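Local coordinates for protein sugar kinase (Agrobacterium tumefaciens, PDB 2RBC) that probably transfers phosphate from ATP to a sugar, as a carbohydrate kinase of the pfkB (ribokinase) family, at residues 31-36 against 156-161; 184-189 against 281-286; 204-209 against 236-241; 276-281 against 298-303. All blocks are in the same frame, centred on the assembly; numbering follows the deposited sequence.

In the fold
All four contacts are largely buried, and interactions 2 and 4 lie nearest the middle of the chain. Interactions 1 and 3 pair parallel strands of the same central sheet, about 17 Å apart between centres, and rest mainly on backbone hydrogen bonds. Interaction 1 adds a backbone N-H bonded to an aspartate carboxylate and a T-shaped ring pair, where the loop leads into the second strand. Interaction 2 lies between them and touches both. It lays helix 274-287 on strand 185-189 by apolar contact. Interaction 4 uses the same helix, shares Thr281 with interaction 2, and packs it against small residues of helix 292-307. The chemistry thus shifts from backbone pairing within the sheet to close side-chain packing on its helical layer.

Interaction 1 of 4, residues 31-36 against 156-161; sequences HVLCVG and ALFDAV
Phe158 turns a ring edge to His31 and a ring face to Leu33. Its CB starts beside His31 O. With CG beside the backbone N (chi1 -61°), the ring extends over Leu33. Leu33 CB sits over the centre of one ring face, 3.7 Å from the ring centroid, as a CH-pi contact. Phe158 CD1 lies next to His31 CD2, and Phe158 CD2 lies beside Leu33 CB. Further out, Phe158 CE1 approaches His31 NE2 to 3.3 Å, over one face of the imidazole. The two planes stand at 73°, so the pair is T-shaped, with the edge from Phe158 and the face from His31. On the other rim, Phe158 CE2 meets Leu33 CD2 at 3.9 Å. The tip, CZ, meets Leu33 CD1 at 4.0 Å.

The backbones are joined beside this ring. His31 O accepts a 2.8 Å bond from Asp159 N and a weak one from Ala160 N. Asp159 OD2 returns to the same residue: it takes His31 N through its anti lone pair at 2.9 Å, and the bond is almost straight (176°). His31 is therefore held at both its N and its O. Regular parallel pairing begins next, where Leu33 N donates to Ala160 O at 3.1 Å. Leu33 CB then touches Val161 CG1.

His31 NE2 bonds to Ser84 OG on strand 82-90, which pairs with strand 31-35 on the side away from strand 160-163. Val161 packs on helix 168-180. On the other face, Val32 and Ala160 lie against helix 274-287.

Interaction 2 of 4, residues 184-189 against 281-286; sequences PAILDG and TFALAM
Ile186 reaches Ala283 because its CG1 is anti to the carbonyl carbon (chi1 -56°) and the chain then runs extended to CD1 (chi2 150°). The same first torsion leaves CG2 on a separate branch, directed at Phe282. The Met286 chain bends at chi2 and chi3. CB and CG make the contact, while the selenium of this selenomethionine leads away from the strand.

The CD1 methyl of Ile186 does most of the touching. It comes within 3.5 Å of Ala283 CA and 3.7 Å of Ala283 CB. The small alanine lets the methyl come close to the helix backbone. Ile186 CD1 also meets Met286 CG at 4.0 Å, one turn further along the helix. Ile186 CG2 comes to the edge of the Phe282 ring, near its plane, 4.4 Å from CD2. One isoleucine thus spreads over three helix residues. Pro184 adds a second point of contact, with its CB 4.0 Å from Met286 CB. The two side chains cross at an angle, and all these groups are apolar.

Beyond the strand, Phe282 meets the ring of Phe238, and the selenium of Met286 packs near His206 on strand 206-210.

The axes of strand 185-189 and helix 281-286 pass 9.6 Å apart and run nearly antiparallel, at 168°. Pro184, just before the strand, and Ile186 within it face the helix. A helix laid on a mainly parallel central sheet is typical of the alpha/beta core of ribokinase-family kinases.

Interaction 3 of 4, residues 204-209 against 236-241; sequences ATHIVF and QTFIAV
Backbone hydrogen bonds carry most of the contact between Thr205-Phe209 and Phe238-Ala240. Phe238 N donates to Thr205 O, and Ile207 N to Phe238 O at 2.8 Å. Ala240 N donates to Ile207 O at 2.9 Å, a nearly straight bond (170°). Phe209 N then donates to Ala240 O. The strands are parallel and in regular register.

Apolar contacts follow the face of the sheet that bears Ile207 and Ile239. These two lie side by side, with CD1 to CD1 at 3.8 Å. Ile239 CG2 meets the edge of the Phe209 ring, 3.9 Å from CE2. Ile207 CG2 covers the centre of one face of that ring.

The aromatic pair is on the other face. His206 CD2 comes to 3.4 Å from Phe238 CB, and the rings are oblique to each other, at 41°. Thr205 OG1 is hydrogen-bonded to His206 ND1, which restrains the imidazole.

One water bridges Ala204 O and Thr237 OG1.

Helices 211-218 and 223-233 connect the strands in a beta-alpha-beta crossover and cover Phe209 and Val241. Helix 274-287 packs on His206 and Val208. Strand 185-189 flanks strand 206-210.

Interaction 4 of 4, residues 276-281 against 298-303; sequences DIFHGT and LSSVAA
Ile277 O is held by two donors from Thr281, a residue that, like Ile277, packs against Ala302. Thr281 OG1 donates to it at 2.9 Å and Thr281 N at 3.1 Å, from opposite faces of the carbonyl plane. The setting is a helical hairpin: helices 274-287 and 292-307 follow each other in the chain and pack roughly antiparallel. The short segments cross at 146°, with their axes 7.9 Å apart. Small residues in segment 298-303 allow this close approach.

With OG1 turned back to its own helix, the Thr281 methyl faces the partner. Thr281 CG2 sits 3.5 Å from Ser299 CA, and it also touches Leu298 CD2. Ile277 CG2, anti to the backbone N, presses on the backbone between Ala302 and Ala303, 3.5 Å from Ala302 C. Ala302 CB fits between Ile277 CG2 and Thr281 OG1.

Both serine hydroxyls turn to their own helix: Ser299 OG bonds to Ala295 O and Ser300 OG to Val296 O. Around the pair, Ile277 also rests on helix 68-78, and Val301 faces helix 319-330. Phe278 lies beside a bound 1,2-ethanediol, probably from the crystallisation liquor.

The Phe278 ring lies flat against the second helix. Ser299 CB stands over its centre, 3.5 Å from the centroid and 6° off the normal, while Ser300 OG meets its edge at CE2.

Interaction 1 of 4, residues 31-36 against 156-161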
# COMPACT_ATOMS: atom_id res chain seq x y z
N HIS A 31 -4.74 -25.92 -21.20
CA HIS A 31 -4.93 -24.51 -21.14
C HIS A 31 -6.23 -24.17 -20.41
O HIS A 31 -7.31 -24.58 -20.82
CB HIS A 31 -4.97 -23.96 -22.56
CG HIS A 31 -4.74 -22.49 -22.62
ND1 HIS A 31 -4.59 -21.81 -23.81
CD2 HIS A 31 -4.59 -21.56 -21.64
CE1 HIS A 31 -4.39 -20.52 -23.55
NE2 HIS A 31 -4.40 -20.34 -22.24
N VAL A 32 -6.10 -23.45 -19.30
CA VAL A 32 -7.22 -23.05 -18.44
C VAL A 32 -7.36 -21.51 -18.50
O VAL A 32 -6.39 -20.80 -18.29
CB VAL A 32 -6.98 -23.47 -16.98
CG1 VAL A 32 -8.15 -23.07 -16.13
CG2 VAL A 32 -6.72 -24.99 -16.86
N LEU A 33 -8.56 -21.04 -18.83
CA LEU A 33 -8.99 -19.66 -18.67
C LEU A 33 -9.46 -19.39 -17.27
O LEU A 33 -10.42 -20.00 -16.80
CB LEU A 33 -10.14 -19.31 -19.60
CG LEU A 33 -10.69 -17.86 -19.56
CD1 LEU A 33 -9.59 -16.76 -19.89
CD2 LEU A 33 -11.89 -17.72 -20.48
N CYS A 34 -8.82 -18.43 -16.62
CA CYS A 34 -9.28 -17.95 -15.30
C CYS A 34 -9.87 -16.58 -15.49
O CYS A 34 -9.37 -15.78 -16.25
CB CYS A 34 -8.11 -17.90 -14.33
SG CYS A 34 -7.36 -19.52 -14.13
N VAL A 35 -10.98 -16.30 -14.81
CA VAL A 35 -11.67 -15.03 -14.92
C VAL A 35 -11.95 -14.43 -13.55
O VAL A 35 -12.51 -15.12 -12.68
CB VAL A 35 -13.02 -15.19 -15.62
CG1 VAL A 35 -13.73 -13.84 -15.76
CG2 VAL A 35 -12.85 -15.92 -16.99
N GLY A 36 -11.54 -13.18 -13.37
CA GLY A 36 -11.88 -12.41 -12.17
C GLY A 36 -10.87 -11.41 -11.65
O GLY A 36 -10.33 -10.60 -12.38
N ALA A 156 -13.40 -21.82 -27.12
CA ALA A 156 -13.10 -23.15 -27.67
C ALA A 156 -11.61 -23.41 -27.62
O ALA A 156 -11.18 -24.56 -27.71
CB ALA A 156 -13.63 -23.29 -29.13
N LEU A 157 -10.83 -22.36 -27.46
CA LEU A 157 -9.40 -22.47 -27.37
C LEU A 157 -8.92 -22.99 -26.01
O LEU A 157 -7.74 -23.32 -25.85
CB LEU A 157 -8.78 -21.11 -27.67
CG LEU A 157 -9.18 -20.51 -29.05
CD1 LEU A 157 -8.22 -19.39 -29.41
CD2 LEU A 157 -9.27 -21.52 -30.24
N PHE A 158 -9.80 -23.02 -25.02
CA PHE A 158 -9.42 -23.48 -23.69
C PHE A 158 -9.90 -24.91 -23.44
O PHE A 158 -10.81 -25.39 -24.08
CB PHE A 158 -9.97 -22.51 -22.66
CG PHE A 158 -9.45 -21.14 -22.82
CD1 PHE A 158 -8.12 -20.85 -22.50
CD2 PHE A 158 -10.24 -20.15 -23.35
CE1 PHE A 158 -7.62 -19.56 -22.70
CE2 PHE A 158 -9.75 -18.88 -23.54
CZ PHE A 158 -8.45 -18.58 -23.21
N ASP A 159 -9.24 -25.58 -22.51
CA ASP A 159 -9.59 -26.95 -22.13
C ASP A 159 -10.54 -26.93 -20.94
O ASP A 159 -11.29 -27.87 -20.74
CB ASP A 159 -8.33 -27.73 -21.82
CG ASP A 159 -7.46 -27.92 -23.04
OD1 ASP A 159 -7.98 -28.50 -24.01
OD2 ASP A 159 -6.28 -27.54 -23.06
N ALA A 160 -10.46 -25.88 -20.11
CA ALA A 160 -11.40 -25.64 -19.02
C ALA A 160 -11.42 -24.17 -18.72
O ALA A 160 -10.53 -23.45 -19.16
CB ALA A 160 -11.02 -26.42 -17.71
N VAL A 161 -12.44 -23.72 -17.97
CA VAL A 161 -12.51 -22.34 -17.49
C VAL A 161 -12.79 -22.36 -16.00
O VAL A 161 -13.44 -23.28 -15.47
CB VAL A 161 -13.58 -21.49 -18.22
CG1 VAL A 161 -13.37 -21.54 -19.72
CG2 VAL A 161 -15.00 -21.88 -17.86

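Interaction 2 of 4, residues 184-189 against 281-286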
# COMPACT_ATOMS: atom_id res chain seq x y z
N PRO A 184 -15.14 -28.36 -18.86
CA PRO A 184 -15.35 -28.07 -17.45
C PRO A 184 -15.47 -26.56 -17.27
O PRO A 184 -14.66 -25.81 -17.80
CB PRO A 184 -14.07 -28.58 -16.78
CG PRO A 184 -13.51 -29.58 -17.71
CD PRO A 184 -13.86 -29.06 -19.09
N ALA A 185 -16.51 -26.17 -16.53
CA ALA A 185 -16.90 -24.81 -16.28
C ALA A 185 -16.97 -24.67 -14.76
O ALA A 185 -17.96 -25.05 -14.13
CB ALA A 185 -18.26 -24.51 -16.97
N ILE A 186 -15.89 -24.19 -14.16
CA ILE A 186 -15.68 -24.30 -12.71
C ILE A 186 -15.91 -22.96 -12.04
O ILE A 186 -15.39 -21.93 -12.46
CB ILE A 186 -14.27 -24.89 -12.41
CG1 ILE A 186 -14.11 -26.26 -13.14
CG2 ILE A 186 -14.08 -25.10 -10.92
CD1 ILE A 186 -12.76 -26.60 -13.53
N LEU A 187 -16.72 -22.99 -10.98
CA LEU A 187 -16.99 -21.82 -10.18
C LEU A 187 -16.25 -21.93 -8.87
O LEU A 187 -16.46 -22.87 -8.15
CB LEU A 187 -18.49 -21.66 -9.92
CG LEU A 187 -18.92 -20.51 -8.99
CD1 LEU A 187 -18.56 -19.11 -9.53
CD2 LEU A 187 -20.42 -20.59 -8.65
N ASP A 188 -15.41 -20.93 -8.59
CA ASP A 188 -14.84 -20.67 -7.28
C ASP A 188 -15.92 -19.92 -6.54
O ASP A 188 -16.18 -18.76 -6.80
CB ASP A 188 -13.57 -19.82 -7.44
CG ASP A 188 -13.05 -19.26 -6.12
OD1 ASP A 188 -13.57 -19.63 -5.02
OD2 ASP A 188 -12.08 -18.47 -6.19
N GLY A 189 -16.63 -20.63 -5.67
CA GLY A 189 -17.78 -20.08 -4.99
C GLY A 189 -17.32 -19.58 -3.64
O GLY A 189 -17.48 -20.25 -2.61
N THR A 281 -5.41 -25.63 -9.30
CA THR A 281 -4.96 -27.03 -9.44
C THR A 281 -6.13 -27.90 -9.86
O THR A 281 -6.00 -28.77 -10.73
CB THR A 281 -4.34 -27.54 -8.08
OG1 THR A 281 -3.20 -26.72 -7.73
CG2 THR A 281 -3.87 -28.98 -8.20
N PHE A 282 -7.28 -27.65 -9.25
CA PHE A 282 -8.45 -28.45 -9.49
C PHE A 282 -8.94 -28.25 -10.90
O PHE A 282 -9.31 -29.19 -11.57
CB PHE A 282 -9.55 -28.10 -8.47
CG PHE A 282 -10.75 -28.98 -8.60
CD1 PHE A 282 -10.78 -30.22 -7.99
CD2 PHE A 282 -11.84 -28.58 -9.37
CE1 PHE A 282 -11.86 -31.07 -8.14
CE2 PHE A 282 -12.95 -29.43 -9.51
CZ PHE A 282 -12.95 -30.67 -8.90
N ALA A 283 -8.96 -27.01 -11.35
CA ALA A 283 -9.32 -26.68 -12.70
C ALA A 283 -8.40 -27.32 -13.74
O ALA A 283 -8.87 -27.89 -14.73
CB ALA A 283 -9.36 -25.18 -12.88
N LEU A 284 -7.10 -27.25 -13.51
CA LEU A 284 -6.17 -27.99 -14.33
C LEU A 284 -6.41 -29.51 -14.26
O LEU A 284 -6.42 -30.13 -15.30
CB LEU A 284 -4.71 -27.63 -14.00
CG LEU A 284 -3.59 -28.36 -14.78
CD1 LEU A 284 -3.69 -28.02 -16.25
CD2 LEU A 284 -2.23 -27.98 -14.20
N ALA A 285 -6.64 -30.08 -13.08
CA ALA A 285 -6.91 -31.53 -12.97
C ALA A 285 -8.14 -31.95 -13.82
O ALA A 285 -8.15 -32.99 -14.47
CB ALA A 285 -7.09 -31.94 -11.50
N MSE A 286 -9.19 -31.12 -13.79
CA MSE A 286 -10.36 -31.33 -14.65
C MSE A 286 -10.04 -31.24 -16.15
O MSE A 286 -10.48 -32.09 -16.92
CB MSE A 286 -11.49 -30.35 -14.32
CG MSE A 286 -12.08 -30.49 -12.94
SE MSE A 286 -12.78 -32.25 -12.49
CE MSE A 286 -11.15 -33.02 -11.62

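Interaction 3 of 4, residues 204-209 against 236-241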
# COMPACT_ATOMS: atom_id res chain seq x y z
N ALA A 204 -22.53 -23.53 -13.85
CA ALA A 204 -21.27 -24.26 -13.72
C ALA A 204 -21.48 -25.77 -13.85
O ALA A 204 -22.55 -26.29 -13.55
CB ALA A 204 -20.58 -23.94 -12.38
N THR A 205 -20.44 -26.48 -14.29
CA THR A 205 -20.43 -27.94 -14.23
C THR A 205 -19.81 -28.43 -12.89
O THR A 205 -20.06 -29.54 -12.47
CB THR A 205 -19.62 -28.52 -15.41
OG1 THR A 205 -18.28 -28.03 -15.34
CG2 THR A 205 -20.23 -28.13 -16.79
N HIS A 206 -18.99 -27.58 -12.26
CA HIS A 206 -18.27 -27.89 -11.03
C HIS A 206 -18.23 -26.66 -10.17
O HIS A 206 -17.92 -25.60 -10.68
CB HIS A 206 -16.80 -28.24 -11.31
CG HIS A 206 -16.59 -29.49 -12.10
ND1 HIS A 206 -16.77 -29.54 -13.48
CD2 HIS A 206 -16.11 -30.69 -11.73
CE1 HIS A 206 -16.44 -30.75 -13.89
NE2 HIS A 206 -16.04 -31.47 -12.85
N ILE A 207 -18.55 -26.78 -8.88
CA ILE A 207 -18.40 -25.64 -7.96
C ILE A 207 -17.58 -26.06 -6.75
O ILE A 207 -17.82 -27.12 -6.17
CB ILE A 207 -19.76 -25.11 -7.44
CG1 ILE A 207 -20.77 -24.86 -8.57
CG2 ILE A 207 -19.54 -23.87 -6.57
CD1 ILE A 207 -22.21 -24.55 -8.08
N VAL A 208 -16.60 -25.23 -6.37
CA VAL A 208 -15.84 -25.46 -5.15
C VAL A 208 -16.13 -24.26 -4.30
O VAL A 208 -15.68 -23.16 -4.60
CB VAL A 208 -14.32 -25.59 -5.37
CG1 VAL A 208 -13.62 -25.89 -4.03
CG2 VAL A 208 -14.01 -26.60 -6.49
N PHE A 209 -16.97 -24.47 -3.28
CA PHE A 209 -17.32 -23.43 -2.32
C PHE A 209 -16.29 -23.40 -1.17
O PHE A 209 -15.79 -24.44 -0.75
CB PHE A 209 -18.70 -23.69 -1.67
CG PHE A 209 -19.87 -23.60 -2.61
CD1 PHE A 209 -20.38 -22.35 -3.00
CD2 PHE A 209 -20.53 -24.77 -3.03
CE1 PHE A 209 -21.51 -22.27 -3.82
CE2 PHE A 209 -21.65 -24.71 -3.86
CZ PHE A 209 -22.15 -23.47 -4.27
N GLN A 236 -27.07 -32.08 -10.78
CA GLN A 236 -26.30 -32.44 -11.98
C GLN A 236 -24.91 -31.80 -12.00
O GLN A 236 -24.20 -31.89 -13.00
CB GLN A 236 -27.10 -31.98 -13.20
CG GLN A 236 -26.58 -32.35 -14.57
CD GLN A 236 -27.16 -31.44 -15.69
OE1 GLN A 236 -27.24 -30.18 -15.57
NE2 GLN A 236 -27.61 -32.08 -16.77
N THR A 237 -24.50 -31.23 -10.87
CA THR A 237 -23.28 -30.46 -10.75
C THR A 237 -22.35 -31.15 -9.77
O THR A 237 -22.80 -31.65 -8.72
CB THR A 237 -23.63 -29.04 -10.29
OG1 THR A 237 -24.65 -28.50 -11.14
CG2 THR A 237 -22.43 -28.07 -10.29
N PHE A 238 -21.05 -31.21 -10.10
CA PHE A 238 -20.01 -31.50 -9.10
C PHE A 238 -19.96 -30.37 -8.04
O PHE A 238 -19.79 -29.20 -8.38
CB PHE A 238 -18.65 -31.71 -9.79
CG PHE A 238 -17.53 -31.98 -8.82
CD1 PHE A 238 -16.91 -30.94 -8.15
CD2 PHE A 238 -17.09 -33.29 -8.59
CE1 PHE A 238 -15.89 -31.18 -7.27
CE2 PHE A 238 -16.07 -33.53 -7.70
CZ PHE A 238 -15.47 -32.48 -7.06
N ILE A 239 -20.12 -30.73 -6.76
CA ILE A 239 -20.08 -29.76 -5.67
C ILE A 239 -19.07 -30.16 -4.60
O ILE A 239 -19.17 -31.25 -4.04
CB ILE A 239 -21.43 -29.66 -4.95
CG1 ILE A 239 -22.59 -29.36 -5.93
CG2 ILE A 239 -21.36 -28.63 -3.80
CD1 ILE A 239 -22.57 -27.99 -6.55
N ALA A 240 -18.13 -29.27 -4.32
CA ALA A 240 -17.19 -29.45 -3.23
C ALA A 240 -17.27 -28.27 -2.25
O ALA A 240 -17.56 -27.15 -2.64
CB ALA A 240 -15.72 -29.60 -3.79
N VAL A 241 -17.05 -28.55 -0.98
CA VAL A 241 -16.85 -27.48 -0.00
C VAL A 241 -15.51 -27.74 0.66
O VAL A 241 -15.29 -28.84 1.20
CB VAL A 241 -17.97 -27.41 1.05
CG1 VAL A 241 -17.74 -26.19 1.98
CG2 VAL A 241 -19.38 -27.31 0.39
O HOH W 1 -24.34 -28.56 -14.10

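Interaction 4 of 4, residues 276-281 against 298-303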
# COMPACT_ATOMS: atom_id res chain seq x y z
N ASP A 276 -7.21 -20.35 -3.62
CA ASP A 276 -6.88 -20.09 -5.03
C ASP A 276 -5.93 -21.11 -5.65
O ASP A 276 -6.10 -21.54 -6.80
CB ASP A 276 -6.26 -18.70 -5.18
CG ASP A 276 -7.14 -17.60 -4.59
OD1 ASP A 276 -8.37 -17.74 -4.68
OD2 ASP A 276 -6.59 -16.61 -4.04
N ILE A 277 -4.92 -21.50 -4.90
CA ILE A 277 -4.03 -22.53 -5.38
C ILE A 277 -4.83 -23.82 -5.55
O ILE A 277 -4.62 -24.56 -6.52
CB ILE A 277 -2.80 -22.70 -4.44
CG1 ILE A 277 -1.68 -21.70 -4.78
CG2 ILE A 277 -2.22 -24.14 -4.55
CD1 ILE A 277 -2.08 -20.20 -5.02
N PHE A 278 -5.71 -24.12 -4.59
CA PHE A 278 -6.61 -25.28 -4.68
C PHE A 278 -7.42 -25.23 -5.96
O PHE A 278 -7.43 -26.18 -6.71
CB PHE A 278 -7.56 -25.39 -3.45
CG PHE A 278 -8.41 -26.66 -3.40
CD1 PHE A 278 -9.49 -26.85 -4.26
CD2 PHE A 278 -8.13 -27.67 -2.45
CE1 PHE A 278 -10.24 -28.02 -4.22
CE2 PHE A 278 -8.89 -28.86 -2.39
CZ PHE A 278 -9.94 -29.03 -3.27
N HIS A 279 -8.09 -24.10 -6.22
CA HIS A 279 -8.99 -23.99 -7.37
C HIS A 279 -8.30 -24.12 -8.72
O HIS A 279 -8.80 -24.78 -9.64
CB HIS A 279 -9.75 -22.66 -7.31
CG HIS A 279 -10.58 -22.53 -6.08
ND1 HIS A 279 -10.69 -21.35 -5.38
CD2 HIS A 279 -11.30 -23.45 -5.39
CE1 HIS A 279 -11.44 -21.56 -4.30
NE2 HIS A 279 -11.83 -22.81 -4.28
N GLY A 280 -7.15 -23.47 -8.84
CA GLY A 280 -6.39 -23.52 -10.07
C GLY A 280 -5.90 -24.95 -10.33
O GLY A 280 -5.96 -25.40 -11.45
N THR A 281 -5.41 -25.63 -9.30
CA THR A 281 -4.96 -27.03 -9.44
C THR A 281 -6.13 -27.90 -9.86
O THR A 281 -6.00 -28.77 -10.73
CB THR A 281 -4.34 -27.54 -8.08
OG1 THR A 281 -3.20 -26.72 -7.73
CG2 THR A 281 -3.87 -28.98 -8.20
N LEU A 298 -4.61 -33.79 -5.06
CA LEU A 298 -3.57 -32.96 -5.64
C LEU A 298 -3.76 -31.48 -5.27
O LEU A 298 -2.79 -30.82 -4.91
CB LEU A 298 -3.55 -33.11 -7.17
CG LEU A 298 -2.39 -32.48 -7.94
CD1 LEU A 298 -1.05 -33.20 -7.75
CD2 LEU A 298 -2.78 -32.33 -9.43
N SER A 299 -5.00 -30.99 -5.37
CA SER A 299 -5.33 -29.62 -5.04
C SER A 299 -5.09 -29.31 -3.57
O SER A 299 -4.58 -28.23 -3.22
CB SER A 299 -6.78 -29.34 -5.39
OG SER A 299 -7.04 -29.66 -6.73
N SER A 300 -5.45 -30.28 -2.71
CA SER A 300 -5.23 -30.17 -1.29
C SER A 300 -3.75 -30.08 -0.93
O SER A 300 -3.36 -29.22 -0.13
CB SER A 300 -5.82 -31.38 -0.54
OG SER A 300 -7.23 -31.35 -0.64
N VAL A 301 -2.94 -30.96 -1.50
CA VAL A 301 -1.53 -30.94 -1.22
C VAL A 301 -0.87 -29.66 -1.72
O VAL A 301 -0.05 -29.06 -1.03
CB VAL A 301 -0.81 -32.23 -1.79
CG1 VAL A 301 0.71 -32.16 -1.61
CG2 VAL A 301 -1.38 -33.48 -1.08
N ALA A 302 -1.25 -29.24 -2.92
CA ALA A 302 -0.72 -28.00 -3.48
C ALA A 302 -1.02 -26.82 -2.57
O ALA A 302 -0.13 -26.01 -2.25
CB ALA A 302 -1.28 -27.77 -4.87
N ALA A 303 -2.26 -26.75 -2.10
CA ALA A 303 -2.68 -25.68 -1.18
C ALA A 303 -1.90 -25.73 0.11
O ALA A 303 -1.41 -24.72 0.58
CB ALA A 303 -4.19 -25.76 -0.92